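Local structure of 4'-phospho-dehydrooxetanocin synthase (Bacillus megaterium, 5UL3) at residues 450-455 with 490-495; 532-537 with 637-642; 443-448 with 483-488. The protein catalyses the radical, S-adenosylmethionine- and cobalamin-dependent oxidative ring contraction of dAMP to an oxetane aldehyde, a step in the biosynthesis of oxetanocin A. All blocks are in the same frame, centred on the assembly; numbering follows the deposited sequence.

Contact 1. Residues 450-455 with 490-495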
loop_
_atom_site.group_PDB
_atom_site.type_symbol
_atom_site.label_atom_id
_atom_site.label_comp_id
_atom_site.label_asym_id
_atom_site.label_seq_id
_atom_site.Cartn_x
_atom_site.Cartn_y
_atom_site.Cartn_z
ATOM N N THR A 450 7.892 -21.849 1.019
ATOM C CA THR A 450 6.689 -22.618 0.751
ATOM C C THR A 450 6.929 -23.644 -0.349
ATOM O O THR A 450 7.931 -23.609 -1.081
ATOM C CB THR A 450 5.546 -21.672 0.341
ATOM O OG1 THR A 450 6.002 -20.857 -0.744
ATOM C CG2 THR A 450 5.127 -20.784 1.496
ATOM N N THR A 451 5.976 -24.561 -0.488
ATOM C CA THR A 451 5.961 -25.473 -1.624
ATOM C C THR A 451 4.776 -25.163 -2.529
ATOM O O THR A 451 3.815 -24.498 -2.132
ATOM C CB THR A 451 5.874 -26.946 -1.191
ATOM O OG1 THR A 451 4.606 -27.184 -0.575
ATOM C CG2 THR A 451 6.983 -27.294 -0.207
ATOM N N SER A 452 4.867 -25.682 -3.753
ATOM C CA SER A 452 3.771 -25.579 -4.709
ATOM C C SER A 452 2.473 -26.133 -4.127
ATOM O O SER A 452 1.433 -25.463 -4.144
ATOM C CB SER A 452 4.149 -26.322 -5.993
ATOM O OG SER A 452 3.200 -26.062 -7.001
ATOM N N GLU A 453 2.509 -27.361 -3.594
ATOM C CA GLU A 453 1.275 -27.944 -3.074
ATOM C C GLU A 453 0.734 -27.148 -1.887
ATOM O O GLU A 453 -0.487 -27.020 -1.725
ATOM C CB GLU A 453 1.489 -29.409 -2.689
ATOM C CG GLU A 453 0.182 -30.186 -2.527
ATOM C CD GLU A 453 -0.527 -30.448 -3.860
ATOM O OE1 GLU A 453 0.152 -30.454 -4.910
ATOM O OE2 GLU A 453 -1.765 -30.648 -3.856
ATOM N N GLN A 454 1.621 -26.614 -1.041
ATOM C CA GLN A 454 1.168 -25.798 0.081
ATOM C C GLN A 454 0.425 -24.563 -0.408
ATOM O O GLN A 454 -0.569 -24.146 0.196
ATOM C CB GLN A 454 2.356 -25.387 0.938
ATOM C CG GLN A 454 2.081 -24.400 2.062
ATOM C CD GLN A 454 3.383 -24.062 2.791
ATOM O OE1 GLN A 454 4.456 -24.357 2.279
ATOM N NE2 GLN A 454 3.293 -23.440 3.959
ATOM N N ASN A 455 0.903 -23.961 -1.497
ATOM C CA ASN A 455 0.209 -22.801 -2.053
ATOM C C ASN A 455 -1.188 -23.177 -2.536
ATOM O O ASN A 455 -2.152 -22.439 -2.298
ATOM C CB ASN A 455 1.033 -22.210 -3.194
ATOM C CG ASN A 455 2.215 -21.405 -2.700
ATOM O OD1 ASN A 455 2.122 -20.707 -1.701
ATOM N ND2 ASN A 455 3.324 -21.481 -3.409
ATOM N N LEU A 490 3.470 -23.241 -15.228
ATOM C CA LEU A 490 2.286 -23.376 -16.068
ATOM C C LEU A 490 1.369 -24.479 -15.558
ATOM O O LEU A 490 0.140 -24.301 -15.511
ATOM C CB LEU A 490 2.708 -23.649 -17.511
ATOM C CG LEU A 490 3.448 -22.533 -18.250
ATOM C CD1 LEU A 490 4.067 -23.090 -19.534
ATOM C CD2 LEU A 490 2.485 -21.373 -18.569
ATOM N N ASP A 491 1.947 -25.629 -15.178
ATOM C CA ASP A 491 1.168 -26.711 -14.574
ATOM C C ASP A 491 0.427 -26.232 -13.329
ATOM O O ASP A 491 -0.777 -26.472 -13.176
ATOM C CB ASP A 491 2.085 -27.883 -14.210
ATOM C CG ASP A 491 2.544 -28.675 -15.420
ATOM O OD1 ASP A 491 2.005 -28.452 -16.526
ATOM O OD2 ASP A 491 3.447 -29.527 -15.253
ATOM N N PHE A 492 1.147 -25.581 -12.408
ATOM C CA PHE A 492 0.527 -25.010 -11.215
ATOM C C PHE A 492 -0.646 -24.096 -11.568
ATOM O O PHE A 492 -1.738 -24.215 -10.996
ATOM C CB PHE A 492 1.576 -24.235 -10.411
ATOM C CG PHE A 492 1.015 -23.450 -9.242
ATOM C CD1 PHE A 492 0.864 -24.039 -7.991
ATOM C CD2 PHE A 492 0.670 -22.117 -9.390
ATOM C CE1 PHE A 492 0.373 -23.315 -6.906
ATOM C CE2 PHE A 492 0.167 -21.391 -8.306
ATOM C CZ PHE A 492 0.023 -21.996 -7.065
ATOM N N LEU A 493 -0.421 -23.160 -12.494
ATOM C CA LEU A 493 -1.424 -22.166 -12.854
ATOM C C LEU A 493 -2.643 -22.770 -13.540
ATOM O O LEU A 493 -3.721 -22.170 -13.497
ATOM C CB LEU A 493 -0.793 -21.105 -13.757
ATOM C CG LEU A 493 0.244 -20.238 -13.041
ATOM C CD1 LEU A 493 1.074 -19.552 -14.070
ATOM C CD2 LEU A 493 -0.456 -19.202 -12.142
ATOM N N GLU A 494 -2.498 -23.928 -14.172
ATOM C CA GLU A 494 -3.606 -24.623 -14.816
ATOM C C GLU A 494 -4.383 -25.529 -13.865
ATOM O O GLU A 494 -5.391 -26.108 -14.278
ATOM C CB GLU A 494 -3.086 -25.432 -16.013
ATOM C CG GLU A 494 -2.683 -24.555 -17.175
ATOM C CD GLU A 494 -1.805 -25.251 -18.196
ATOM O OE1 GLU A 494 -1.962 -26.480 -18.377
ATOM O OE2 GLU A 494 -0.950 -24.563 -18.804
ATOM N N ARG A 495 -3.962 -25.667 -12.608
ATOM C CA ARG A 495 -4.673 -26.554 -11.692
ATOM C C ARG A 495 -6.081 -26.034 -11.428
ATOM O O ARG A 495 -6.283 -24.838 -11.190
ATOM C CB ARG A 495 -3.901 -26.708 -10.383
ATOM C CG ARG A 495 -2.678 -27.604 -10.565
ATOM C CD ARG A 495 -2.002 -27.900 -9.272
ATOM N NE ARG A 495 -2.832 -28.695 -8.381
ATOM C CZ ARG A 495 -2.368 -29.299 -7.295
ATOM N NH1 ARG A 495 -1.083 -29.196 -6.987
ATOM N NH2 ARG A 495 -3.182 -29.995 -6.518
#
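E453 and R495 reach each other from side chains that cross at about a right angle, the guanidinium meeting the carboxylate end-on with both terminal nitrogens. R495 NH1 lies 2.7 Å from E453 OE1 in a nearly straight bond, and R495 NH2 lies 3.1 Å from E453 OE2. The two flat groups are turned 39° apart: the carboxylate sits at the guanidinium edge, but NH1 meets OE1 from above the carboxylate plane while NH2 comes in on the syn side of OE2. The CB of E453 points away from 490-495, and the bend at chi2 (71°) brings the acid back. D497 is a second anionic partner of NH2. E453, in the first turn of helix 452-464, is thus tied to R495, just past helix 484-493; the two helices flank strand 470-473 in sequence within the partial TIM barrel of the radical SAM domain. T451 and Q454 form a capping box on the first of them: the N of Q454 donates to T451 OG1, 3.1 Å away. Beside the salt bridge the F492 ring lies between the helices, its CD1 3.2 Å from S452 OG, a hydroxyl hydrogen-bonded to the carbonyl of G438. Further round the ring, F492 CE1 packs 3.9 Å from N455 CB.

Contact 2. Residues 532-537 with 637-642. With EDO (1,2-ethanediol), chain H.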
loop_
_atom_site.group_PDB
_atom_site.type_symbol
_atom_site.label_atom_id
_atom_site.label_comp_id
_atom_site.label_asym_id
_atom_site.label_seq_id
_atom_site.Cartn_x
_atom_site.Cartn_y
_atom_site.Cartn_z
ATOM N N PRO A 532 -9.134 -22.368 -13.376
ATOM C CA PRO A 532 -7.714 -22.555 -13.072
ATOM C C PRO A 532 -7.152 -21.395 -12.265
ATOM O O PRO A 532 -7.692 -20.284 -12.239
ATOM C CB PRO A 532 -7.051 -22.644 -14.449
ATOM C CG PRO A 532 -8.031 -22.052 -15.409
ATOM C CD PRO A 532 -9.392 -22.225 -14.824
ATOM N N VAL A 533 -6.026 -21.685 -11.601
ATOM C CA VAL A 533 -5.405 -20.715 -10.705
ATOM C C VAL A 533 -5.060 -19.422 -11.436
ATOM O O VAL A 533 -5.185 -18.331 -10.869
ATOM C CB VAL A 533 -4.158 -21.330 -10.030
ATOM C CG1 VAL A 533 -3.373 -20.255 -9.272
ATOM C CG2 VAL A 533 -4.567 -22.458 -9.091
ATOM N N TYR A 534 -4.629 -19.507 -12.702
ATOM C CA TYR A 534 -4.209 -18.277 -13.375
ATOM C C TYR A 534 -5.324 -17.242 -13.445
ATOM O O TYR A 534 -5.028 -16.056 -13.624
ATOM C CB TYR A 534 -3.656 -18.553 -14.783
ATOM C CG TYR A 534 -4.615 -19.135 -15.805
ATOM C CD1 TYR A 534 -5.622 -18.361 -16.382
ATOM C CD2 TYR A 534 -4.457 -20.445 -16.255
ATOM C CE1 TYR A 534 -6.491 -18.902 -17.347
ATOM C CE2 TYR A 534 -5.319 -20.991 -17.231
ATOM C CZ TYR A 534 -6.332 -20.217 -17.756
ATOM O OH TYR A 534 -7.181 -20.767 -18.705
ATOM N N THR A 535 -6.587 -17.642 -13.252
ATOM C CA THR A 535 -7.669 -16.660 -13.282
ATOM C C THR A 535 -7.588 -15.644 -12.143
ATOM O O THR A 535 -8.203 -14.583 -12.248
ATOM C CB THR A 535 -9.050 -17.357 -13.263
ATOM O OG1 THR A 535 -9.220 -18.129 -12.058
ATOM C CG2 THR A 535 -9.229 -18.270 -14.483
ATOM N N ILE A 536 -6.842 -15.909 -11.067
ATOM C CA ILE A 536 -6.738 -14.944 -9.973
ATOM C C ILE A 536 -5.345 -14.307 -9.878
ATOM O O ILE A 536 -5.041 -13.631 -8.880
ATOM C CB ILE A 536 -7.159 -15.565 -8.630
ATOM C CG1 ILE A 536 -6.236 -16.732 -8.262
ATOM C CG2 ILE A 536 -8.611 -16.037 -8.689
ATOM C CD1 ILE A 536 -6.314 -17.117 -6.794
ATOM N N VAL A 537 -4.506 -14.475 -10.903
ATOM C CA VAL A 537 -3.190 -13.850 -10.921
ATOM C C VAL A 537 -3.353 -12.356 -11.131
ATOM O O VAL A 537 -4.077 -11.923 -12.031
ATOM C CB VAL A 537 -2.308 -14.477 -12.015
ATOM C CG1 VAL A 537 -1.087 -13.601 -12.284
ATOM C CG2 VAL A 537 -1.870 -15.875 -11.587
ATOM N N SER A 637 -3.436 -15.088 -23.112
ATOM C CA SER A 637 -2.120 -14.699 -22.609
ATOM C C SER A 637 -1.449 -15.838 -21.848
ATOM O O SER A 637 -0.228 -16.012 -21.942
ATOM C CB SER A 637 -2.241 -13.465 -21.711
ATOM O OG SER A 637 -2.702 -12.346 -22.458
ATOM N N HIS A 638 -2.215 -16.605 -21.069
ATOM C CA HIS A 638 -1.612 -17.745 -20.384
ATOM C C HIS A 638 -1.089 -18.765 -21.387
ATOM O O HIS A 638 0.047 -19.246 -21.280
ATOM C CB HIS A 638 -2.607 -18.424 -19.446
ATOM C CG HIS A 638 -2.089 -19.720 -18.902
ATOM N ND1 HIS A 638 -1.243 -19.777 -17.815
ATOM C CD2 HIS A 638 -2.232 -20.995 -19.337
ATOM C CE1 HIS A 638 -0.907 -21.038 -17.587
ATOM N NE2 HIS A 638 -1.492 -21.796 -18.499
ATOM N N PHE A 639 -1.911 -19.124 -22.364
ATOM C CA PHE A 639 -1.492 -20.199 -23.245
ATOM C C PHE A 639 -0.512 -19.734 -24.307
ATOM O O PHE A 639 0.115 -20.579 -24.957
ATOM C CB PHE A 639 -2.717 -20.877 -23.850
ATOM C CG PHE A 639 -3.436 -21.749 -22.871
ATOM C CD1 PHE A 639 -2.849 -22.923 -22.418
ATOM C CD2 PHE A 639 -4.666 -21.381 -22.360
ATOM C CE1 PHE A 639 -3.495 -23.732 -21.481
ATOM C CE2 PHE A 639 -5.310 -22.174 -21.420
ATOM C CZ PHE A 639 -4.730 -23.350 -20.980
ATOM N N LEU A 640 -0.328 -18.422 -24.460
ATOM C CA LEU A 640 0.800 -17.924 -25.237
ATOM C C LEU A 640 2.112 -18.494 -24.715
ATOM O O LEU A 640 2.924 -19.024 -25.483
ATOM C CB LEU A 640 0.852 -16.402 -25.195
ATOM C CG LEU A 640 2.211 -15.838 -25.607
ATOM C CD1 LEU A 640 2.449 -15.972 -27.147
ATOM C CD2 LEU A 640 2.370 -14.397 -25.145
ATOM N N LEU A 641 2.347 -18.374 -23.403
ATOM C CA LEU A 641 3.596 -18.879 -22.847
ATOM C C LEU A 641 3.687 -20.396 -22.970
ATOM O O LEU A 641 4.765 -20.938 -23.246
ATOM C CB LEU A 641 3.750 -18.450 -21.390
ATOM C CG LEU A 641 5.082 -18.866 -20.776
ATOM C CD1 LEU A 641 6.221 -18.424 -21.683
ATOM C CD2 LEU A 641 5.222 -18.245 -19.383
ATOM N N LYS A 642 2.573 -21.103 -22.765
ATOM C CA LYS A 642 2.601 -22.549 -22.947
ATOM C C LYS A 642 2.948 -22.897 -24.390
ATOM O O LYS A 642 3.715 -23.834 -24.646
ATOM C CB LYS A 642 1.260 -23.160 -22.539
ATOM C CG LYS A 642 1.288 -24.669 -22.407
ATOM C CD LYS A 642 -0.041 -25.202 -21.904
ATOM C CE LYS A 642 0.104 -26.584 -21.263
ATOM N NZ LYS A 642 0.813 -26.622 -19.927
HETATM C C1 EDO H . 0.479 -17.000 -16.422
HETATM O O1 EDO H . -0.727 -17.740 -16.197
HETATM C C2 EDO H . 0.759 -16.195 -15.150
HETATM O O2 EDO H . 2.007 -15.528 -15.302
#
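Y534 turns its ring onto the imidazole of H638, and its atoms meet different partners from root to tip. CB lies 3.4 Å from O1 of a bound 1,2-ethanediol, probably picked up from the crystallisation liquor. With chi1 at 64°, CG sits between the backbone N and the carbonyl carbon, which carries the ring over to H638 on helix 620-648. CD2 then comes over the centre of the imidazole, 3.6 Å from H638 CG, and CE2 follows at 3.7 Å from H638 CD2. The result is an offset stack, centroids 4.3 Å apart and planes tilted by 16°. On the opposite face of the tyrosine lies P532 CG, so the ring is sandwiched between proline and histidine. This contact sets a short 3-10 turn of the radical SAM core, 533-535, against helix 620-648, which is probably part of the C-terminal helix bundle. At the tip, Y534 OH is 3.6 Å from F639 CE2. The imidazole is held at both nitrogens: ND1 shares a hydrogen bond of 2.7 Å with the diol O1, at the ring edge, and NE2 bonds to E494. That carboxylate also forms a salt bridge with K642, one turn further along the helix.

Contact 3. Residues 443-448 with 483-488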
loop_
_atom_site.group_PDB
_atom_site.type_symbol
_atom_site.label_atom_id
_atom_site.label_comp_id
_atom_site.label_asym_id
_atom_site.label_seq_id
_atom_site.Cartn_x
_atom_site.Cartn_y
_atom_site.Cartn_z
ATOM N N LEU A 443 10.456 -21.102 -5.920
ATOM C CA LEU A 443 10.059 -20.652 -4.588
ATOM C C LEU A 443 11.265 -20.539 -3.662
ATOM O O LEU A 443 11.351 -19.620 -2.839
ATOM C CB LEU A 443 9.020 -21.605 -3.997
ATOM C CG LEU A 443 7.612 -21.411 -4.578
ATOM C CD1 LEU A 443 6.736 -22.598 -4.219
ATOM C CD2 LEU A 443 6.989 -20.100 -4.050
ATOM N N LYS A 444 12.216 -21.466 -3.785
ATOM C CA LYS A 444 13.400 -21.387 -2.945
ATOM C C LYS A 444 14.302 -20.221 -3.361
ATOM O O LYS A 444 14.869 -19.539 -2.494
ATOM C CB LYS A 444 14.150 -22.728 -2.990
ATOM C CG LYS A 444 15.243 -22.849 -1.956
ATOM C CD LYS A 444 15.869 -24.237 -2.026
ATOM C CE LYS A 444 17.365 -24.194 -1.763
ATOM N NZ LYS A 444 18.023 -25.442 -2.249
ATOM N N ARG A 445 14.471 -19.992 -4.672
ATOM C CA ARG A 445 15.224 -18.823 -5.126
ATOM C C ARG A 445 14.560 -17.537 -4.650
ATOM O O ARG A 445 15.245 -16.541 -4.397
ATOM C CB ARG A 445 15.315 -18.774 -6.650
ATOM C CG ARG A 445 16.215 -19.818 -7.306
ATOM C CD ARG A 445 16.602 -19.342 -8.697
ATOM N NE ARG A 445 15.476 -19.214 -9.635
ATOM C CZ ARG A 445 14.838 -20.237 -10.195
ATOM N NH1 ARG A 445 15.185 -21.498 -9.918
ATOM N NH2 ARG A 445 13.849 -20.006 -11.043
ATOM N N TYR A 446 13.236 -17.551 -4.529
ATOM C CA TYR A 446 12.465 -16.416 -4.023
ATOM C C TYR A 446 12.483 -16.321 -2.499
ATOM O O TYR A 446 11.962 -15.343 -1.946
ATOM C CB TYR A 446 11.018 -16.518 -4.531
ATOM C CG TYR A 446 10.832 -16.222 -6.007
ATOM C CD1 TYR A 446 11.898 -15.825 -6.814
ATOM C CD2 TYR A 446 9.571 -16.310 -6.591
ATOM C CE1 TYR A 446 11.712 -15.546 -8.157
ATOM C CE2 TYR A 446 9.378 -16.054 -7.930
ATOM C CZ TYR A 446 10.439 -15.653 -8.711
ATOM O OH TYR A 446 10.221 -15.372 -10.036
ATOM N N GLY A 447 13.083 -17.291 -1.810
ATOM C CA GLY A 447 13.108 -17.287 -0.361
ATOM C C GLY A 447 11.743 -17.352 0.288
ATOM O O GLY A 447 11.593 -16.903 1.432
ATOM N N LYS A 448 10.753 -17.933 -0.398
ATOM C CA LYS A 448 9.375 -17.920 0.089
ATOM C C LYS A 448 9.128 -18.934 1.197
ATOM O O LYS A 448 8.198 -18.749 1.993
ATOM C CB LYS A 448 8.390 -18.184 -1.063
ATOM C CG LYS A 448 8.329 -17.111 -2.147
ATOM C CD LYS A 448 7.884 -15.751 -1.598
ATOM C CE LYS A 448 6.544 -15.824 -0.887
ATOM N NZ LYS A 448 6.011 -14.451 -0.622
ATOM N N LEU A 483 14.023 -24.414 -18.977
ATOM C CA LEU A 483 12.584 -24.202 -19.055
ATOM C C LEU A 483 11.790 -24.956 -17.990
ATOM O O LEU A 483 10.569 -24.766 -17.907
ATOM C CB LEU A 483 12.076 -24.602 -20.450
ATOM C CG LEU A 483 12.630 -23.806 -21.635
ATOM C CD1 LEU A 483 12.232 -24.439 -22.972
ATOM C CD2 LEU A 483 12.171 -22.351 -21.585
ATOM N N ASP A 484 12.443 -25.790 -17.169
ATOM C CA ASP A 484 11.718 -26.648 -16.228
ATOM C C ASP A 484 10.824 -25.838 -15.291
ATOM O O ASP A 484 9.678 -26.218 -15.031
ATOM C CB ASP A 484 12.695 -27.486 -15.396
ATOM C CG ASP A 484 13.260 -28.666 -16.160
ATOM O OD1 ASP A 484 12.845 -28.887 -17.316
ATOM O OD2 ASP A 484 14.122 -29.372 -15.588
ATOM N N ASN A 485 11.353 -24.749 -14.726
ATOM C CA ASN A 485 10.553 -23.961 -13.782
ATOM C C ASN A 485 9.344 -23.322 -14.461
ATOM O O ASN A 485 8.292 -23.171 -13.823
ATOM C CB ASN A 485 11.392 -22.862 -13.129
ATOM C CG ASN A 485 12.468 -23.401 -12.189
ATOM O OD1 ASN A 485 13.281 -22.640 -11.699
ATOM N ND2 ASN A 485 12.486 -24.709 -11.960
ATOM N N LEU A 486 9.464 -22.941 -15.736
ATOM C CA LEU A 486 8.296 -22.399 -16.434
ATOM C C LEU A 486 7.240 -23.473 -16.631
ATOM O O LEU A 486 6.049 -23.219 -16.434
ATOM C CB LEU A 486 8.694 -21.786 -17.781
ATOM C CG LEU A 486 9.717 -20.637 -17.782
ATOM C CD1 LEU A 486 10.025 -20.209 -19.208
ATOM C CD2 LEU A 486 9.260 -19.430 -16.919
ATOM N N LYS A 487 7.651 -24.683 -17.023
ATOM C CA LYS A 487 6.688 -25.769 -17.155
ATOM C C LYS A 487 6.006 -26.058 -15.828
ATOM O O LYS A 487 4.792 -26.291 -15.788
ATOM C CB LYS A 487 7.382 -27.027 -17.682
ATOM C CG LYS A 487 7.957 -26.848 -19.069
ATOM C CD LYS A 487 8.471 -28.188 -19.630
ATOM C CE LYS A 487 8.903 -28.053 -21.083
ATOM N NZ LYS A 487 9.356 -29.361 -21.670
ATOM N N GLU A 488 6.776 -26.072 -14.737
ATOM C CA GLU A 488 6.194 -26.284 -13.415
ATOM C C GLU A 488 5.209 -25.171 -13.070
ATOM O O GLU A 488 4.134 -25.424 -12.512
ATOM C CB GLU A 488 7.297 -26.365 -12.360
ATOM C CG GLU A 488 8.206 -27.593 -12.483
ATOM C CD GLU A 488 9.587 -27.369 -11.868
ATOM O OE1 GLU A 488 9.744 -26.437 -11.057
ATOM O OE2 GLU A 488 10.527 -28.125 -12.207
#
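N485 OD1 is gripped by both terminal nitrogens of R445, each of R445 NH1 and NH2 lying 2.8 Å from this one oxygen. The side chains approach from opposite directions, and their flat ends are almost coplanar, with 9° between guanidinium and amide. The oxygen sits in the guanidinium plane, at the edge between NH1 and NH2. NH1 arrives nearly in line with the carbonyl bond of N485, whereas NH2 comes at more of a slant, in the carbonyl plane. Sharing one acceptor bends both bonds, to 141° at the NH1 hydrogen and 146° at the NH2 hydrogen. R445 begins with CG anti to its carbonyl carbon and bends at chi3, which turns the guanidinium edge toward the asparagine. The bond pair ties helix 440-445 to the N-terminal part of helix 484-493, within the radical SAM core. At G447 the chain leaves helical geometry through a Schellman motif: phi is positive, G447 N bonds to K444 O, and K448 N bonds to L443 O, 3.0 Å away. D477 forms a salt bridge with R445 NH2, giving that nitrogen an anionic partner besides the amide. The amide nitrogen is also used: N485 ND2 donates to Q441 and makes a weak bond, 3.4 Å long, to E488 OE1. The side chain of R445 is about 10 Å from that of C318, a ligand of the iron-sulfur cluster.

Overall arrangement
Contacts 1 and 3 lie 10 Å apart between centres and share helix 484-493: its N-terminal part meets helix 440-445, its last turn and R495 just past it meet helix 452-464. Their segments alternate along the chain, and L443 packs against 450-455. Contact 2 comes later, its centre 12 Å from contact 1 and 16 Å from contact 3. It touches contact 1, where L493 O meets Y534 N at 2.9 Å and E494 reaches H638, but not contact 3. Helix 484-493 thus lies between the helices following strand 432-436, which carries the S-adenosylmethionine-binding E436, and helix 620-648, probably of the C-terminal bundle, and so would link the two domains.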